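Local coordinates for protein phosphoribosylformylglycinamidine cyclo-ligase (Thermus thermophilus HB8, PDB 5AVM) that probably catalyses the ATP-dependent ring closure of formylglycinamidine ribonucleotide to aminoimidazole ribonucleotide in de novo purine biosynthesis, at residues H109-E112 against G113-A116; L79-D82 against L83-S87; I285-E288 against E289-V293; A139-P142 against G143-E147. One frame throughout, in Å; residues are numbered along the deposited sequence.

Contact 1 (H109-E112 against G113-A116); sequences HLDE and GVLA
Asp111 and Val114 meet through CB of the aspartate and the two methyls of the valine: CB of Asp111 lies 3.9 Å from CG2 and 4.0 Å from CG1 of Val114. The valine is rotated well off a staggered position (chi1 -31°), which presents the two methyls almost equally to this one carbon. Although Asp111 occupies the N-cap position, its side chain makes no capping bond, and the first helical bonds start from Asp111 O and Glu112 O. Leu115 N donates to Asp111 O at 2.8 Å, nearly in line with the carbonyl, and CB of Leu115 lies close by the same oxygen at 3.0 Å. One step on, Ala116 N reaches Glu112 O at 3.1 Å with a fairly straight N-H (160°). The side chain of Glu112 is extended, with CG anti to the backbone N, and its CB lies beside Gly113 N. On another side of the helix start, CB of Leu110 meets CD2 of Leu115 only loosely, at 4.5 Å. Both leucines and Val114 also touch Trp150 of strand 150-161, while Leu110 N is hydrogen-bonded to Glu140 OE1 of strand 137-140. Leu110 is the centre of an inverse gamma turn, which turns the chain just ahead of the helix. The pattern is that of a surface helix N-terminus, where a short loop leaves strand 97-107 and enters helix 112-129.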
ATOM      1  N   HIS B 109      -0.585 -10.755 -14.866  1.00 30.14           N
ATOM      2  CA  HIS B 109      -0.182 -12.117 -14.600  1.00 31.08           C
ATOM      3  C   HIS B 109       1.163 -12.144 -13.891  1.00 31.74           C
ATOM      4  O   HIS B 109       2.182 -11.734 -14.442  1.00 32.43           O
ATOM      5  CB  HIS B 109      -0.115 -12.930 -15.888  1.00 32.83           C
ATOM      6  CG  HIS B 109       0.198 -14.375 -15.656  1.00 35.56           C
ATOM      7  ND1 HIS B 109       1.478 -14.828 -15.420  1.00 38.27           N
ATOM      8  CD2 HIS B 109      -0.609 -15.456 -15.545  1.00 37.07           C
ATOM      9  CE1 HIS B 109       1.446 -16.127 -15.171  1.00 38.58           C
ATOM     10  NE2 HIS B 109       0.191 -16.532 -15.241  1.00 38.94           N
ATOM     11  N   LEU B 110       1.148 -12.632 -12.659  1.00 32.72           N
ATOM     12  CA  LEU B 110       2.341 -12.727 -11.831  1.00 33.41           C
ATOM     13  C   LEU B 110       3.385 -13.685 -12.412  1.00 34.64           C
ATOM     14  O   LEU B 110       3.582 -14.791 -11.906  1.00 34.64           O
ATOM     15  CB  LEU B 110       1.940 -13.176 -10.418  1.00 31.61           C
ATOM     16  CG  LEU B 110       0.934 -12.275  -9.696  1.00 30.88           C
ATOM     17  CD1 LEU B 110       0.443 -12.960  -8.439  1.00 28.67           C
ATOM     18  CD2 LEU B 110       1.586 -10.937  -9.360  1.00 30.50           C
ATOM     19  N   ASP B 111       4.062 -13.248 -13.468  1.00 36.62           N
ATOM     20  CA  ASP B 111       5.083 -14.060 -14.118  1.00 39.88           C
ATOM     21  C   ASP B 111       6.094 -14.558 -13.095  1.00 40.73           C
ATOM     22  O   ASP B 111       6.714 -13.750 -12.408  1.00 40.85           O
ATOM     23  CB  ASP B 111       5.818 -13.234 -15.178  1.00 42.83           C
ATOM     24  CG  ASP B 111       5.998 -13.986 -16.478  1.00 45.28           C
ATOM     25  OD1 ASP B 111       5.021 -14.052 -17.257  1.00 48.27           O
ATOM     26  OD2 ASP B 111       7.104 -14.519 -16.715  1.00 47.28           O
ATOM     27  N   GLU B 112       6.271 -15.876 -12.997  1.00 41.98           N
ATOM     28  CA  GLU B 112       7.229 -16.436 -12.044  1.00 43.24           C
ATOM     29  C   GLU B 112       8.594 -15.780 -12.232  1.00 41.40           C
ATOM     30  O   GLU B 112       9.277 -15.444 -11.268  1.00 41.17           O
ATOM     31  CB  GLU B 112       7.357 -17.959 -12.212  1.00 45.71           C
ATOM     32  CG  GLU B 112       8.497 -18.578 -11.379  1.00 50.49           C
ATOM     33  CD  GLU B 112       8.392 -20.096 -11.204  1.00 53.02           C
ATOM     34  OE1 GLU B 112       8.379 -20.832 -12.219  1.00 52.91           O
ATOM     35  OE2 GLU B 112       8.330 -20.548 -10.037  1.00 53.55           O
ATOM     36  N   GLY B 113       8.984 -15.596 -13.484  1.00 41.10           N
ATOM     37  CA  GLY B 113      10.259 -14.971 -13.756  1.00 38.46           C
ATOM     38  C   GLY B 113      10.366 -13.599 -13.118  1.00 36.56           C
ATOM     39  O   GLY B 113      11.065 -13.437 -12.121  1.00 36.17           O
ATOM     40  N   VAL B 114       9.659 -12.618 -13.678  1.00 35.38           N
ATOM     41  CA  VAL B 114       9.710 -11.246 -13.172  1.00 34.57           C
ATOM     42  C   VAL B 114       9.246 -11.064 -11.725  1.00 34.22           C
ATOM     43  O   VAL B 114       9.581 -10.067 -11.092  1.00 34.50           O
ATOM     44  CB  VAL B 114       8.906 -10.271 -14.077  1.00 35.06           C
ATOM     45  CG1 VAL B 114       8.946 -10.744 -15.524  1.00 33.58           C
ATOM     46  CG2 VAL B 114       7.489 -10.133 -13.580  1.00 35.39           C
ATOM     47  N   LEU B 115       8.478 -12.009 -11.198  1.00 33.50           N
ATOM     48  CA  LEU B 115       8.024 -11.900  -9.815  1.00 32.08           C
ATOM     49  C   LEU B 115       9.210 -12.143  -8.893  1.00 31.20           C
ATOM     50  O   LEU B 115       9.415 -11.421  -7.921  1.00 31.27           O
ATOM     51  CB  LEU B 115       6.934 -12.928  -9.524  1.00 32.67           C
ATOM     52  CG  LEU B 115       6.480 -12.995  -8.066  1.00 34.10           C
ATOM     53  CD1 LEU B 115       5.838 -11.669  -7.655  1.00 33.90           C
ATOM     54  CD2 LEU B 115       5.502 -14.141  -7.899  1.00 33.44           C
ATOM     55  N   ALA B 116       9.992 -13.166  -9.217  1.00 28.73           N
ATOM     56  CA  ALA B 116      11.158 -13.520  -8.432  1.00 28.29           C
ATOM     57  C   ALA B 116      12.223 -12.435  -8.509  1.00 28.27           C
ATOM     58  O   ALA B 116      12.864 -12.122  -7.509  1.00 29.74           O
ATOM     59  CB  ALA B 116      11.726 -14.844  -8.920  1.00 27.10           C
TER

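Contact 2 (L79-D82 against L83-S87); sequences LGFD and LVNHS
Gly80 and Val84 meet where the packing is close: CG2 of the valine lies 3.3 Å from Gly80 O, the same oxygen that accepts Val84 N. Still closer approaches follow one and two residues further on. Phe81 O takes the N-H of Asn85 at 2.8 Å and has CB of Asn85 only 3.0 Å away, while CB of His86 stands 3.0 Å from Asp82 O. The bond from His86 N to Asp82 O is the most bent of the four i to i+4 bonds, its N-H angle being 141° and the donor lying above the carbonyl plane. Leu83 O is gripped twice, by Ser87 N and by Ser87 OG at 2.7 Å, the two arriving from opposite faces of its plane.

Looseness is confined to the side chain of Phe81, the one partly exposed residue here: Asn85 ND2 comes to its ring edge near the plane, and no closer than 4.1 Å to CB of Phe81. With CG of Asn85 beside the backbone N (chi1 -72°), that carbon stands 3.2 Å from Phe81 O, and the amide is bonded beyond the helix, ND2 to His221 O and OD1 to His129 NE2. Asp82 OD1 is held by a salt bridge to Lys66 NZ and a hydrogen bond from His221 N, and His86 ND1 pairs with Thr187 OG1.

This largely buried first part of helix 79-92 is thus enclosed on several sides. Leu79, Phe81 and Val84 pack on helix 112-129, Leu83 and Ser87 lie on strands 97-107 and 150-161, and the His86 ring meets that of His221, planes about 30° apart, and is edge-to-face with His243.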
ATOM      1  N   LEU B  79      14.068  -2.004 -10.027  1.00 29.13           N
ATOM      2  CA  LEU B  79      12.766  -1.583  -9.518  1.00 28.38           C
ATOM      3  C   LEU B  79      12.651  -1.693  -7.995  1.00 28.24           C
ATOM      4  O   LEU B  79      11.921  -0.922  -7.364  1.00 28.23           O
ATOM      5  CB  LEU B  79      11.650  -2.370 -10.222  1.00 27.01           C
ATOM      6  CG  LEU B  79      11.575  -2.112 -11.736  1.00 26.04           C
ATOM      7  CD1 LEU B  79      10.370  -2.816 -12.334  1.00 24.17           C
ATOM      8  CD2 LEU B  79      11.479  -0.621 -11.998  1.00 25.99           C
ATOM      9  N   GLY B  80      13.385  -2.633  -7.406  1.00 27.16           N
ATOM     10  CA  GLY B  80      13.347  -2.791  -5.964  1.00 25.45           C
ATOM     11  C   GLY B  80      13.935  -1.578  -5.270  1.00 26.10           C
ATOM     12  O   GLY B  80      13.472  -1.164  -4.212  1.00 26.30           O
ATOM     13  N   PHE B  81      14.971  -0.998  -5.857  1.00 26.05           N
ATOM     14  CA  PHE B  81      15.579   0.180  -5.258  1.00 25.91           C
ATOM     15  C   PHE B  81      14.746   1.425  -5.553  1.00 25.28           C
ATOM     16  O   PHE B  81      14.664   2.337  -4.726  1.00 25.32           O
ATOM     17  CB  PHE B  81      17.020   0.360  -5.761  1.00 25.78           C
ATOM     18  CG  PHE B  81      17.969  -0.701  -5.268  1.00 26.13           C
ATOM     19  CD1 PHE B  81      17.884  -2.011  -5.746  1.00 26.16           C
ATOM     20  CD2 PHE B  81      18.933  -0.399  -4.304  1.00 26.17           C
ATOM     21  CE1 PHE B  81      18.739  -3.004  -5.274  1.00 25.76           C
ATOM     22  CE2 PHE B  81      19.795  -1.383  -3.823  1.00 26.41           C
ATOM     23  CZ  PHE B  81      19.698  -2.690  -4.310  1.00 26.42           C
ATOM     24  N   ASP B  82      14.126   1.462  -6.727  1.00 24.24           N
ATOM     25  CA  ASP B  82      13.299   2.601  -7.095  1.00 25.09           C
ATOM     26  C   ASP B  82      12.206   2.822  -6.065  1.00 24.79           C
ATOM     27  O   ASP B  82      11.969   3.949  -5.640  1.00 24.76           O
ATOM     28  CB  ASP B  82      12.668   2.399  -8.478  1.00 26.87           C
ATOM     29  CG  ASP B  82      13.654   2.664  -9.620  1.00 29.91           C
ATOM     30  OD1 ASP B  82      14.252   3.767  -9.660  1.00 29.48           O
ATOM     31  OD2 ASP B  82      13.828   1.773 -10.485  1.00 29.81           O
ATOM     32  N   LEU B  83      11.544   1.745  -5.653  1.00 24.45           N
ATOM     33  CA  LEU B  83      10.466   1.840  -4.667  1.00 24.02           C
ATOM     34  C   LEU B  83      10.955   2.151  -3.250  1.00 23.14           C
ATOM     35  O   LEU B  83      10.485   3.089  -2.605  1.00 22.20           O
ATOM     36  CB  LEU B  83       9.662   0.537  -4.646  1.00 22.22           C
ATOM     37  CG  LEU B  83       8.512   0.492  -3.642  1.00 21.16           C
ATOM     38  CD1 LEU B  83       7.617   1.713  -3.814  1.00 18.83           C
ATOM     39  CD2 LEU B  83       7.734  -0.790  -3.846  1.00 20.70           C
ATOM     40  N   VAL B  84      11.895   1.346  -2.772  1.00 23.22           N
ATOM     41  CA  VAL B  84      12.447   1.510  -1.435  1.00 23.20           C
ATOM     42  C   VAL B  84      13.096   2.879  -1.253  1.00 24.25           C
ATOM     43  O   VAL B  84      12.825   3.574  -0.267  1.00 25.01           O
ATOM     44  CB  VAL B  84      13.464   0.385  -1.137  1.00 21.72           C
ATOM     45  CG1 VAL B  84      14.219   0.666   0.149  1.00 20.54           C
ATOM     46  CG2 VAL B  84      12.724  -0.939  -1.031  1.00 19.38           C
ATOM     47  N   ASN B  85      13.946   3.269  -2.201  1.00 23.73           N
ATOM     48  CA  ASN B  85      14.619   4.563  -2.127  1.00 22.94           C
ATOM     49  C   ASN B  85      13.656   5.738  -2.206  1.00 22.27           C
ATOM     50  O   ASN B  85      13.885   6.765  -1.576  1.00 24.52           O
ATOM     51  CB  ASN B  85      15.662   4.678  -3.232  1.00 23.87           C
ATOM     52  CG  ASN B  85      16.855   3.796  -2.975  1.00 24.49           C
ATOM     53  OD1 ASN B  85      16.871   3.046  -1.997  1.00 24.21           O
ATOM     54  ND2 ASN B  85      17.860   3.873  -3.844  1.00 23.15           N
ATOM     55  N   HIS B  86      12.587   5.593  -2.983  1.00 20.01           N
ATOM     56  CA  HIS B  86      11.587   6.643  -3.106  1.00 19.62           C
ATOM     57  C   HIS B  86      10.842   6.714  -1.778  1.00 21.43           C
ATOM     58  O   HIS B  86      10.479   7.790  -1.308  1.00 20.88           O
ATOM     59  CB  HIS B  86      10.634   6.303  -4.255  1.00 19.88           C
ATOM     60  CG  HIS B  86       9.567   7.327  -4.502  1.00 20.33           C
ATOM     61  ND1 HIS B  86       9.053   7.569  -5.757  1.00 21.22           N
ATOM     62  CD2 HIS B  86       8.868   8.117  -3.655  1.00 20.69           C
ATOM     63  CE1 HIS B  86       8.080   8.459  -5.674  1.00 19.48           C
ATOM     64  NE2 HIS B  86       7.947   8.806  -4.408  1.00 20.51           N
ATOM     65  N   SER B  87      10.632   5.549  -1.168  1.00 22.69           N
ATOM     66  CA  SER B  87       9.941   5.454   0.117  1.00 23.72           C
ATOM     67  C   SER B  87      10.802   6.055   1.229  1.00 23.32           C
ATOM     68  O   SER B  87      10.298   6.752   2.113  1.00 23.83           O
ATOM     69  CB  SER B  87       9.622   3.982   0.449  1.00 25.53           C
ATOM     70  OG  SER B  87       8.761   3.390  -0.521  1.00 28.38           O
TER

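Contact 3 (I285-E288 against E289-V293); sequences IPEE and EMYRV
Ile285 and Met290 touch through CG2 and SD, 3.3 Å apart, their side chains crossing at about a right angle; the bend at chi2 of the methionine (-53°) brings SD to CG2 of Ile285. The polar atoms around this apolar pair are served mainly by the first turn of the helix. Pro286 O, at the N-cap position, accepts Met290 N at 2.9 Å in the carbonyl plane and takes a further weak bond from Glu289 N. Glu287 O receives Tyr291 N at 3.2 Å, nearly straight, with Met290 N as a weak second donor. The same oxygen lies at the edge of the Tyr291 ring.

Glu287 OE1 has several partners: a salt bridge with Arg267, and a water that donates to it at 3.3 Å and also bonds Tyr291 OH at 2.9 Å. That water ties the glutamate to the phenol, whose ring plane stands 84° from the carboxylate. Glu289, its CG opposite the backbone N (chi1 159°), carries its carboxylate to Ile285 CG2 and the proline ring, where OE1 lies 3.1 Å from CD of Pro286. Its OE2 forms a long salt bridge with Arg292 NH2, 3.6 Å, and CA of Glu289 lies over one face of the guanidinium, offset toward the rim.

Helix 287-293 and the residue leading into it, Ile285, rest on helix 190-196, with Ile285, Glu289 and Val293 all touching Leu192. From another part of the helix, Glu287 and Tyr291 reach Leu332 of strand 330-332, and Met290 joins Tyr291 on Met296 in the loop beyond.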
ATOM      1  N   ILE B 285      10.217  18.737 -25.906  1.00 35.19           N
ATOM      2  CA  ILE B 285       9.486  19.107 -24.702  1.00 34.52           C
ATOM      3  C   ILE B 285       9.899  20.483 -24.186  1.00 34.90           C
ATOM      4  O   ILE B 285      11.081  20.740 -23.946  1.00 34.76           O
ATOM      5  CB  ILE B 285       9.716  18.046 -23.598  1.00 33.33           C
ATOM      6  CG1 ILE B 285       9.279  16.673 -24.115  1.00 32.11           C
ATOM      7  CG2 ILE B 285       8.952  18.415 -22.343  1.00 31.12           C
ATOM      8  CD1 ILE B 285       9.810  15.516 -23.313  1.00 33.24           C
ATOM      9  N   PRO B 286       8.923  21.392 -24.028  1.00 35.25           N
ATOM     10  CA  PRO B 286       9.164  22.756 -23.537  1.00 37.18           C
ATOM     11  C   PRO B 286       9.758  22.754 -22.124  1.00 38.98           C
ATOM     12  O   PRO B 286       9.526  21.824 -21.348  1.00 38.88           O
ATOM     13  CB  PRO B 286       7.772  23.386 -23.572  1.00 36.37           C
ATOM     14  CG  PRO B 286       7.095  22.652 -24.697  1.00 36.12           C
ATOM     15  CD  PRO B 286       7.522  21.228 -24.451  1.00 34.73           C
ATOM     16  N   GLU B 287      10.515  23.796 -21.789  1.00 40.87           N
ATOM     17  CA  GLU B 287      11.135  23.896 -20.468  1.00 42.76           C
ATOM     18  C   GLU B 287      10.087  23.973 -19.354  1.00 43.54           C
ATOM     19  O   GLU B 287      10.217  23.305 -18.332  1.00 43.20           O
ATOM     20  CB  GLU B 287      12.040  25.132 -20.387  1.00 43.54           C
ATOM     21  CG  GLU B 287      13.119  25.034 -19.316  1.00 45.33           C
ATOM     22  CD  GLU B 287      13.504  26.377 -18.724  1.00 45.52           C
ATOM     23  OE1 GLU B 287      14.539  26.438 -18.028  1.00 48.11           O
ATOM     24  OE2 GLU B 287      12.777  27.369 -18.934  1.00 46.31           O
ATOM     25  N   GLU B 288       9.057  24.794 -19.555  1.00 45.61           N
ATOM     26  CA  GLU B 288       7.984  24.964 -18.572  1.00 46.50           C
ATOM     27  C   GLU B 288       7.365  23.620 -18.205  1.00 45.31           C
ATOM     28  O   GLU B 288       6.865  23.428 -17.096  1.00 44.62           O
ATOM     29  CB  GLU B 288       6.899  25.894 -19.128  1.00 49.33           C
ATOM     30  CG  GLU B 288       7.356  27.330 -19.365  1.00 54.59           C
ATOM     31  CD  GLU B 288       7.548  28.114 -18.073  1.00 57.88           C
ATOM     32  OE1 GLU B 288       8.341  27.673 -17.208  1.00 60.89           O
ATOM     33  OE2 GLU B 288       6.905  29.176 -17.924  1.00 58.96           O
ATOM     34  N   GLU B 289       7.404  22.698 -19.158  1.00 44.31           N
ATOM     35  CA  GLU B 289       6.867  21.361 -18.972  1.00 43.06           C
ATOM     36  C   GLU B 289       7.913  20.411 -18.397  1.00 40.80           C
ATOM     37  O   GLU B 289       7.575  19.455 -17.708  1.00 40.83           O
ATOM     38  CB  GLU B 289       6.350  20.830 -20.308  1.00 45.04           C
ATOM     39  CG  GLU B 289       6.240  19.325 -20.388  1.00 47.38           C
ATOM     40  CD  GLU B 289       5.472  18.890 -21.609  1.00 49.96           C
ATOM     41  OE1 GLU B 289       5.686  19.490 -22.686  1.00 51.22           O
ATOM     42  OE2 GLU B 289       4.659  17.948 -21.491  1.00 51.56           O
ATOM     43  N   MET B 290       9.184  20.671 -18.683  1.00 38.75           N
ATOM     44  CA  MET B 290      10.259  19.832 -18.167  1.00 36.50           C
ATOM     45  C   MET B 290      10.329  19.890 -16.643  1.00 35.70           C
ATOM     46  O   MET B 290      10.533  18.866 -15.985  1.00 36.52           O
ATOM     47  CB  MET B 290      11.610  20.264 -18.748  1.00 34.95           C
ATOM     48  CG  MET B 290      11.853  19.816 -20.175  1.00 31.93           C
ATOM     49  SD  MET B 290      11.627  18.048 -20.404  1.00 29.74           S
ATOM     50  CE  MET B 290      13.220  17.409 -19.927  1.00 29.04           C
ATOM     51  N   TYR B 291      10.163  21.089 -16.090  1.00 33.91           N
ATOM     52  CA  TYR B 291      10.215  21.281 -14.644  1.00 33.35           C
ATOM     53  C   TYR B 291       8.921  20.895 -13.950  1.00 32.44           C
ATOM     54  O   TYR B 291       8.860  20.813 -12.728  1.00 32.71           O
ATOM     55  CB  TYR B 291      10.558  22.733 -14.307  1.00 33.22           C
ATOM     56  CG  TYR B 291      12.019  23.053 -14.495  1.00 34.49           C
ATOM     57  CD1 TYR B 291      12.560  23.181 -15.768  1.00 34.29           C
ATOM     58  CD2 TYR B 291      12.877  23.150 -13.403  1.00 33.99           C
ATOM     59  CE1 TYR B 291      13.922  23.392 -15.954  1.00 35.32           C
ATOM     60  CE2 TYR B 291      14.242  23.359 -13.579  1.00 35.71           C
ATOM     61  CZ  TYR B 291      14.757  23.477 -14.860  1.00 35.42           C
ATOM     62  OH  TYR B 291      16.109  23.660 -15.057  1.00 37.78           O
ATOM     63  N   ARG B 292       7.896  20.639 -14.747  1.00 32.07           N
ATOM     64  CA  ARG B 292       6.585  20.273 -14.235  1.00 31.38           C
ATOM     65  C   ARG B 292       6.450  18.756 -14.192  1.00 30.14           C
ATOM     66  O   ARG B 292       5.611  18.218 -13.471  1.00 32.37           O
ATOM     67  CB  ARG B 292       5.526  20.866 -15.158  1.00 32.86           C
ATOM     68  CG  ARG B 292       4.145  21.017 -14.584  1.00 36.05           C
ATOM     69  CD  ARG B 292       3.231  21.522 -15.681  1.00 37.82           C
ATOM     70  NE  ARG B 292       3.159  20.550 -16.768  1.00 39.77           N
ATOM     71  CZ  ARG B 292       3.142  20.863 -18.058  1.00 41.17           C
ATOM     72  NH1 ARG B 292       3.193  22.134 -18.437  1.00 41.51           N
ATOM     73  NH2 ARG B 292       3.082  19.899 -18.968  1.00 42.69           N
ATOM     74  N   VAL B 293       7.289  18.072 -14.962  1.00 27.61           N
ATOM     75  CA  VAL B 293       7.253  16.617 -15.039  1.00 25.93           C
ATOM     76  C   VAL B 293       8.490  15.942 -14.429  1.00 26.73           C
ATOM     77  O   VAL B 293       8.368  14.920 -13.745  1.00 26.68           O
ATOM     78  CB  VAL B 293       7.104  16.148 -16.530  1.00 25.07           C
ATOM     79  CG1 VAL B 293       7.181  14.633 -16.626  1.00 23.31           C
ATOM     80  CG2 VAL B 293       5.790  16.641 -17.107  1.00 22.98           C
TER
HETATM   81  O   HOH W   1      16.207  23.623 -17.972  1.00 47.42           O

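Contact 4 (A139-P142 against G143-E147)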
ATOM      1  N   ALA B 139      -1.167  -9.631  -5.863  1.00 31.26           N
ATOM      2  CA  ALA B 139      -2.503  -9.662  -6.431  1.00 29.10           C
ATOM      3  C   ALA B 139      -2.426  -9.884  -7.934  1.00 30.80           C
ATOM      4  O   ALA B 139      -1.620  -9.257  -8.634  1.00 30.12           O
ATOM      5  CB  ALA B 139      -3.227  -8.371  -6.139  1.00 27.40           C
ATOM      6  N   GLU B 140      -3.263 -10.795  -8.422  1.00 31.77           N
ATOM      7  CA  GLU B 140      -3.323 -11.112  -9.839  1.00 31.68           C
ATOM      8  C   GLU B 140      -4.738 -10.807 -10.324  1.00 31.22           C
ATOM      9  O   GLU B 140      -5.690 -11.505  -9.979  1.00 30.59           O
ATOM     10  CB  GLU B 140      -2.963 -12.587 -10.070  1.00 31.11           C
ATOM     11  CG  GLU B 140      -3.046 -13.027 -11.522  1.00 33.16           C
ATOM     12  CD  GLU B 140      -2.341 -14.340 -11.785  1.00 34.31           C
ATOM     13  OE1 GLU B 140      -1.094 -14.347 -11.818  1.00 34.43           O
ATOM     14  OE2 GLU B 140      -3.035 -15.369 -11.950  1.00 37.11           O
ATOM     15  N   MET B 141      -4.869  -9.740 -11.108  1.00 31.67           N
ATOM     16  CA  MET B 141      -6.167  -9.326 -11.625  1.00 32.11           C
ATOM     17  C   MET B 141      -6.093  -8.928 -13.096  1.00 32.10           C
ATOM     18  O   MET B 141      -5.918  -7.754 -13.437  1.00 31.27           O
ATOM     19  CB  MET B 141      -6.719  -8.160 -10.798  1.00 32.28           C
ATOM     20  CG  MET B 141      -6.823  -8.456  -9.300  1.00 32.55           C
ATOM     21  SD  MET B 141      -7.384  -7.032  -8.345  1.00 29.63           S
ATOM     22  CE  MET B 141      -5.880  -6.072  -8.232  1.00 30.22           C
ATOM     23  N   PRO B 142      -6.213  -9.920 -13.989  1.00 31.78           N
ATOM     24  CA  PRO B 142      -6.162  -9.665 -15.428  1.00 31.14           C
ATOM     25  C   PRO B 142      -7.357  -8.840 -15.877  1.00 30.01           C
ATOM     26  O   PRO B 142      -7.410  -8.369 -17.013  1.00 30.80           O
ATOM     27  CB  PRO B 142      -6.149 -11.071 -16.021  1.00 32.23           C
ATOM     28  CG  PRO B 142      -6.881 -11.884 -14.993  1.00 31.95           C
ATOM     29  CD  PRO B 142      -6.297 -11.364 -13.714  1.00 31.35           C
ATOM     30  N   GLY B 143      -8.312  -8.658 -14.972  1.00 29.10           N
ATOM     31  CA  GLY B 143      -9.490  -7.877 -15.298  1.00 27.61           C
ATOM     32  C   GLY B 143      -9.293  -6.413 -14.966  1.00 28.77           C
ATOM     33  O   GLY B 143     -10.123  -5.570 -15.319  1.00 28.84           O
ATOM     34  N   VAL B 144      -8.187  -6.109 -14.289  1.00 29.36           N
ATOM     35  CA  VAL B 144      -7.860  -4.737 -13.894  1.00 28.20           C
ATOM     36  C   VAL B 144      -6.638  -4.173 -14.638  1.00 28.65           C
ATOM     37  O   VAL B 144      -6.606  -2.989 -14.991  1.00 27.51           O
ATOM     38  CB  VAL B 144      -7.588  -4.659 -12.357  1.00 27.19           C
ATOM     39  CG1 VAL B 144      -7.116  -3.263 -11.967  1.00 24.64           C
ATOM     40  CG2 VAL B 144      -8.849  -5.028 -11.583  1.00 25.14           C
ATOM     41  N   TYR B 145      -5.649  -5.034 -14.878  1.00 28.43           N
ATOM     42  CA  TYR B 145      -4.404  -4.645 -15.527  1.00 30.48           C
ATOM     43  C   TYR B 145      -4.289  -4.914 -17.026  1.00 32.69           C
ATOM     44  O   TYR B 145      -4.855  -5.877 -17.543  1.00 33.13           O
ATOM     45  CB  TYR B 145      -3.236  -5.332 -14.812  1.00 29.37           C
ATOM     46  CG  TYR B 145      -3.059  -4.846 -13.401  1.00 31.11           C
ATOM     47  CD1 TYR B 145      -2.389  -3.652 -13.142  1.00 31.17           C
ATOM     48  CD2 TYR B 145      -3.639  -5.530 -12.327  1.00 29.95           C
ATOM     49  CE1 TYR B 145      -2.304  -3.143 -11.849  1.00 33.60           C
ATOM     50  CE2 TYR B 145      -3.563  -5.029 -11.024  1.00 30.96           C
ATOM     51  CZ  TYR B 145      -2.893  -3.830 -10.794  1.00 32.82           C
ATOM     52  OH  TYR B 145      -2.821  -3.305  -9.520  1.00 34.29           O
ATOM     53  N   ARG B 146      -3.544  -4.043 -17.709  1.00 33.94           N
ATOM     54  CA  ARG B 146      -3.286  -4.179 -19.138  1.00 35.21           C
ATOM     55  C   ARG B 146      -2.406  -5.419 -19.233  1.00 36.05           C
ATOM     56  O   ARG B 146      -1.689  -5.750 -18.287  1.00 36.51           O
ATOM     57  CB  ARG B 146      -2.519  -2.961 -19.678  1.00 35.62           C
ATOM     58  CG  ARG B 146      -3.327  -1.668 -19.793  1.00 38.13           C
ATOM     59  CD  ARG B 146      -4.471  -1.835 -20.772  1.00 42.97           C
ATOM     60  NE  ARG B 146      -5.194  -0.594 -21.050  1.00 45.35           N
ATOM     61  CZ  ARG B 146      -6.268  -0.526 -21.834  1.00 46.47           C
ATOM     62  NH1 ARG B 146      -6.741  -1.624 -22.412  1.00 45.20           N
ATOM     63  NH2 ARG B 146      -6.869   0.636 -22.043  1.00 48.01           N
ATOM     64  N   GLU B 147      -2.462  -6.109 -20.362  1.00 37.39           N
ATOM     65  CA  GLU B 147      -1.668  -7.315 -20.546  1.00 37.89           C
ATOM     66  C   GLU B 147      -0.205  -7.070 -20.230  1.00 37.46           C
ATOM     67  O   GLU B 147       0.369  -6.073 -20.668  1.00 38.29           O
ATOM     68  CB  GLU B 147      -1.786  -7.806 -21.985  1.00 41.42           C
ATOM     69  CG  GLU B 147      -0.956  -9.037 -22.280  1.00 44.69           C
ATOM     70  CD  GLU B 147      -1.425 -10.238 -21.498  1.00 46.96           C
ATOM     71  OE1 GLU B 147      -1.417 -10.177 -20.249  1.00 48.74           O
ATOM     72  OE2 GLU B 147      -1.809 -11.243 -22.134  1.00 49.00           O
TER
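Two backbone bonds converge on Met141 O. Tyr145 N comes to it at 3.1 Å, approaching close to end-on, and Val144 N at 2.9 Å from well above the carbonyl plane (58° out of it), so the two donors take different directions of approach to one acceptor. The bond from Val144 N, with the backbone angles of Pro142 and Gly143, gives a type I beta turn; the bond from Tyr145 N extends it by one residue into an alpha-turn. Here the chain leaves strand 137-140 for the loop that leads to strand 150-161. A sulfate ion, probably from the crystallisation liquor, lies beside Gly143.

Apolar packing follows the same turn. Met141 and Val144 run side by side in the same direction, CB of the methionine 3.9 Å from CG2 of the valine. The bend at the far end of Met141 (chi3 -79°) carries CE to CE2 of Tyr145, 3.8 Å away. Val144 CG1 also stands 4.1 Å above one face of that ring, offset toward the rim, while Met141 O comes to the ring edge, 3.4 Å from CD2.

Contacts with the second subunit complete the set. Tyr145 OH is hydrogen-bonded to Tyr145 OH of that subunit, the two rings meeting with their planes about 40° apart. Val144 and Arg146 add backbone bonds across the interface, and Val144 packs on Trp150 of the second subunit, with Met141 and Tyr145 on its Asp151.

Overall arrangement
Contacts 1 and 4 are direct neighbours, their centres about 13 Å apart, and touch through Leu110 and Glu140; only contact 4 is reached by the second subunit. The sulfate by contact 4 is probably just a crystallisation ion and marks no known site. Contact 2 lies nearer the middle of the chain, its centre about 18 Å from that of contact 1, with nearest atoms about 7 Å apart and no touch. These three fall in the N-terminal family region, whereas contact 3 belongs to the C-terminal one; its nearest atoms come within about 10 Å of contact 2. Through His86, Asp82 and Asn85, contact 2 nevertheless bonds to Thr187 and His221 of that C-terminal region.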